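Local coordinates for protein D-alanyl-D-alanine carboxypeptidase (Bdellovibrio bacteriovorus, PDB 3V39) that acts as a peptidoglycan endopeptidase of the penicillin-binding peptidase S13 family in a predatory bacterium and probably cleaves D-alanyl peptide bonds, at residues N93-T98 and S397-A402. The protein carries 1 engineered substitution. Numbering follows the deposited sequence.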
ATOM      1  N   ASN A  93      24.890  -0.618  12.029  1.00 12.95           N
ATOM      2  CA  ASN A  93      26.335  -0.889  11.937  1.00 12.57           C
ATOM      3  C   ASN A  93      27.089   0.354  11.388  1.00 16.49           C
ATOM      4  O   ASN A  93      28.200   0.648  11.849  1.00 15.75           O
ATOM      5  CB  ASN A  93      26.574  -2.055  10.980  1.00 13.22           C
ATOM      6  CG  ASN A  93      26.108  -3.405  11.510  1.00 15.69           C
ATOM      7  OD1 ASN A  93      26.202  -4.389  10.744  1.00 18.48           O
ATOM      8  ND2 ASN A  93      25.701  -3.516  12.752  1.00 15.81           N
ATOM      9  N   ARG A  94      26.501   1.085  10.432  1.00 14.52           N
ATOM     10  CA  ARG A  94      27.141   2.295   9.885  1.00 15.48           C
ATOM     11  C   ARG A  94      27.316   3.332  10.981  1.00 18.01           C
ATOM     12  O   ARG A  94      28.334   4.076  10.984  1.00 20.74           O
ATOM     13  CB  ARG A  94      26.290   2.852   8.723  1.00 16.96           C
ATOM     14  CG  ARG A  94      27.035   3.994   8.000  1.00 20.87           C
ATOM     15  CD  ARG A  94      26.230   4.609   6.845  1.00 20.44           C
ATOM     16  NE  ARG A  94      24.975   5.166   7.259  1.00 19.44           N
ATOM     17  CZ  ARG A  94      24.850   6.325   7.869  1.00 19.42           C
ATOM     18  NH1 ARG A  94      25.964   7.096   8.053  1.00 26.64           N
ATOM     19  NH2 ARG A  94      23.644   6.785   8.197  1.00 21.34           N
ATOM     20  N   MET A  95      26.378   3.404  11.918  1.00 17.42           N
ATOM     21  CA  MET A  95      26.472   4.286  13.083  1.00 18.25           C
ATOM     22  C   MET A  95      27.263   3.657  14.240  1.00 17.87           C
ATOM     23  O   MET A  95      27.199   4.162  15.400  1.00 21.63           O
ATOM     24  CB  MET A  95      25.011   4.670  13.528  1.00 17.79           C
ATOM     25  CG  MET A  95      24.186   5.426  12.450  1.00 24.39           C
ATOM     26  SD  MET A  95      24.989   6.998  11.907  1.00 30.37           S
ATOM     27  CE  MET A  95      24.774   7.988  13.365  1.00 42.75           C
ATOM     28  N   LYS A  96      27.993   2.584  14.005  1.00 18.37           N
ATOM     29  CA  LYS A  96      28.890   1.908  14.959  1.00 19.50           C
ATOM     30  C   LYS A  96      28.166   1.177  16.115  1.00 27.27           C
ATOM     31  O   LYS A  96      28.714   0.948  17.217  1.00 21.57           O
ATOM     32  CB  LYS A  96      30.008   2.883  15.483  1.00 20.22           C
ATOM     33  CG  LYS A  96      31.101   3.048  14.448  1.00 49.77           C
ATOM     34  CD  LYS A  96      31.211   4.455  13.950  1.00 52.03           C
ATOM     35  CE  LYS A  96      32.669   4.736  13.453  1.00 45.84           C
ATOM     36  NZ  LYS A  96      32.648   5.600  12.256  1.00 61.65           N
ATOM     37  N   ILE A  97      26.951   0.720  15.816  1.00 16.86           N
ATOM     38  CA  ILE A  97      26.196  -0.061  16.785  1.00 17.43           C
ATOM     39  C   ILE A  97      26.114  -1.487  16.277  1.00 15.88           C
ATOM     40  O   ILE A  97      25.563  -1.742  15.194  1.00 16.07           O
ATOM     41  CB  ILE A  97      24.788   0.518  16.920  1.00 15.36           C
ATOM     42  CG1 ILE A  97      24.815   1.946  17.476  1.00 16.89           C
ATOM     43  CG2 ILE A  97      23.896  -0.441  17.833  1.00 16.55           C
ATOM     44  CD1 ILE A  97      23.515   2.750  17.244  1.00 20.32           C
ATOM     45  N   THR A  98      26.742  -2.417  17.017  1.00 18.12           N
ATOM     46  CA  THR A  98      26.754  -3.791  16.644  1.00 17.89           C
ATOM     47  C   THR A  98      26.130  -4.693  17.710  1.00 17.19           C
ATOM     48  O   THR A  98      25.757  -5.832  17.422  1.00 20.75           O
ATOM     49  CB  THR A  98      28.206  -4.293  16.385  1.00 22.93           C
ATOM     50  OG1 THR A  98      29.019  -4.017  17.534  1.00 24.67           O
ATOM     51  CG2 THR A  98      28.771  -3.555  15.158  1.00 22.98           C
ATOM     52  N   SER A 397      16.425   8.053   3.845  1.00 14.93           N
ATOM     53  CA  SER A 397      16.002   7.222   5.001  1.00 13.46           C
ATOM     54  C   SER A 397      17.127   6.928   5.990  1.00 14.69           C
ATOM     55  O   SER A 397      16.867   6.362   7.069  1.00 16.90           O
ATOM     56  CB  SER A 397      15.459   5.854   4.520  1.00 12.12           C
ATOM     57  OG  SER A 397      14.253   6.056   3.762  1.00 12.71           O
ATOM     58  N   TYR A 398      18.348   7.316   5.658  1.00 14.57           N
ATOM     59  CA  TYR A 398      19.454   6.990   6.525  1.00 15.29           C
ATOM     60  C   TYR A 398      19.238   7.481   7.955  1.00 14.92           C
ATOM     61  O   TYR A 398      18.649   8.568   8.199  1.00 15.61           O
ATOM     62  CB  TYR A 398      20.726   7.683   6.000  1.00 15.61           C
ATOM     63  CG  TYR A 398      21.236   7.129   4.670  1.00 17.01           C
ATOM     64  CD1 TYR A 398      21.803   5.849   4.592  1.00 18.16           C
ATOM     65  CD2 TYR A 398      21.180   7.905   3.486  1.00 18.00           C
ATOM     66  CE1 TYR A 398      22.282   5.366   3.396  1.00 18.64           C
ATOM     67  CE2 TYR A 398      21.648   7.423   2.269  1.00 19.37           C
ATOM     68  CZ  TYR A 398      22.218   6.154   2.226  1.00 19.71           C
ATOM     69  OH  TYR A 398      22.748   5.727   1.020  1.00 21.00           O
ATOM     70  N   LEU A 399      19.728   6.697   8.911  1.00 14.82           N
ATOM     71  CA  LEU A 399      19.607   7.092  10.299  1.00 16.28           C
ATOM     72  C   LEU A 399      20.341   8.389  10.500  1.00 18.06           C
ATOM     73  O   LEU A 399      21.531   8.561  10.151  1.00 20.45           O
ATOM     74  CB  LEU A 399      20.335   6.119  11.182  1.00 18.57           C
ATOM     75  CG  LEU A 399      19.598   4.999  11.807  1.00 18.60           C
ATOM     76  CD1 LEU A 399      20.501   4.162  12.762  1.00 17.61           C
ATOM     77  CD2 LEU A 399      18.214   5.294  12.442  1.00 17.68           C
ATOM     78  N   THR A 400      19.660   9.297  11.145  1.00 17.95           N
ATOM     79  CA  THR A 400      20.203  10.638  11.270  1.00 20.30           C
ATOM     80  C   THR A 400      19.981  11.121  12.713  1.00 20.59           C
ATOM     81  O   THR A 400      18.882  10.972  13.219  1.00 19.83           O
ATOM     82  CB  THR A 400      19.455  11.527  10.318  1.00 23.55           C
ATOM     83  OG1 THR A 400      19.654  11.038   8.983  1.00 24.80           O
ATOM     84  CG2 THR A 400      20.016  12.886  10.382  1.00 25.78           C
ATOM     85  N   LYS A 401      21.019  11.689  13.341  1.00 23.10           N
ATOM     86  CA  LYS A 401      20.895  12.192  14.688  1.00 26.94           C
ATOM     87  C   LYS A 401      20.031  13.405  14.664  1.00 30.85           C
ATOM     88  O   LYS A 401      20.207  14.274  13.807  1.00 30.34           O
ATOM     89  CB  LYS A 401      22.266  12.576  15.231  1.00 30.71           C
ATOM     90  CG  LYS A 401      23.160  11.354  15.370  1.00 35.29           C
ATOM     91  CD  LYS A 401      24.466  11.700  16.126  1.00 39.54           C
ATOM     92  CE  LYS A 401      25.271  10.423  16.472  1.00 42.67           C
ATOM     93  NZ  LYS A 401      25.890   9.745  15.258  1.00 44.61           N
ATOM     94  N   ALA A 402      19.107  13.499  15.622  1.00 34.97           N
ATOM     95  CA  ALA A 402      18.244  14.659  15.656  1.00 41.14           C
ATOM     96  C   ALA A 402      19.032  15.773  16.338  1.00 45.53           C
ATOM     97  O   ALA A 402      18.530  16.873  16.493  1.00 48.75           O
ATOM     98  CB  ALA A 402      16.921  14.356  16.385  1.00 41.97           C
TER
HETATM   99  O   HOH W   1      23.493  10.059   9.394  1.00 43.22           O
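The carbonyl oxygen of L399 is approached by both the guanidinium of R94 and a water. Its firmer partner is the water, which donates to L399 O at 2.6 Å; the bond from R94 NH2 to L399 O is weak, 3.4 Å long and bent to 128° at the hydrogen. The same water lies at the guanidinium edge, in its plane, and weakly accepts from NH2. With CG anti to the backbone N (chi1 -172°), the R94 chain runs toward 397-402 and bends at chi3, NH2 ending beside the L399 carbonyl. The stronger partner of R94 NH2 is E91, one turn earlier on helix 82-94, whose carboxylate forms a salt bridge with it and also accepts from L399 N. R94 crosses Y398 at about a right angle, its NH2 3.8 Å from Y398 CB, with the guanidinium and phenol planes 83° apart; the phenol hydroxyl is held by Q168 N. On the apolar side, M95 CG rests 3.9 Å from L399 CD1, and both side chains also touch M197 of strand 195-200. The helix ends just there in a Schellman motif, with K96 at positive phi, I97 N bonded to L92 O and K96 N to N93 O; separately, N93 ND2 donates to I97 O at 3.0 Å. The contact thus packs a helix C-terminus against the run into 400-401, which pairs antiparallel with strand 195-200 at the edge of a mixed sheet, in a helix-on-sheet arrangement remote from the ligand pocket.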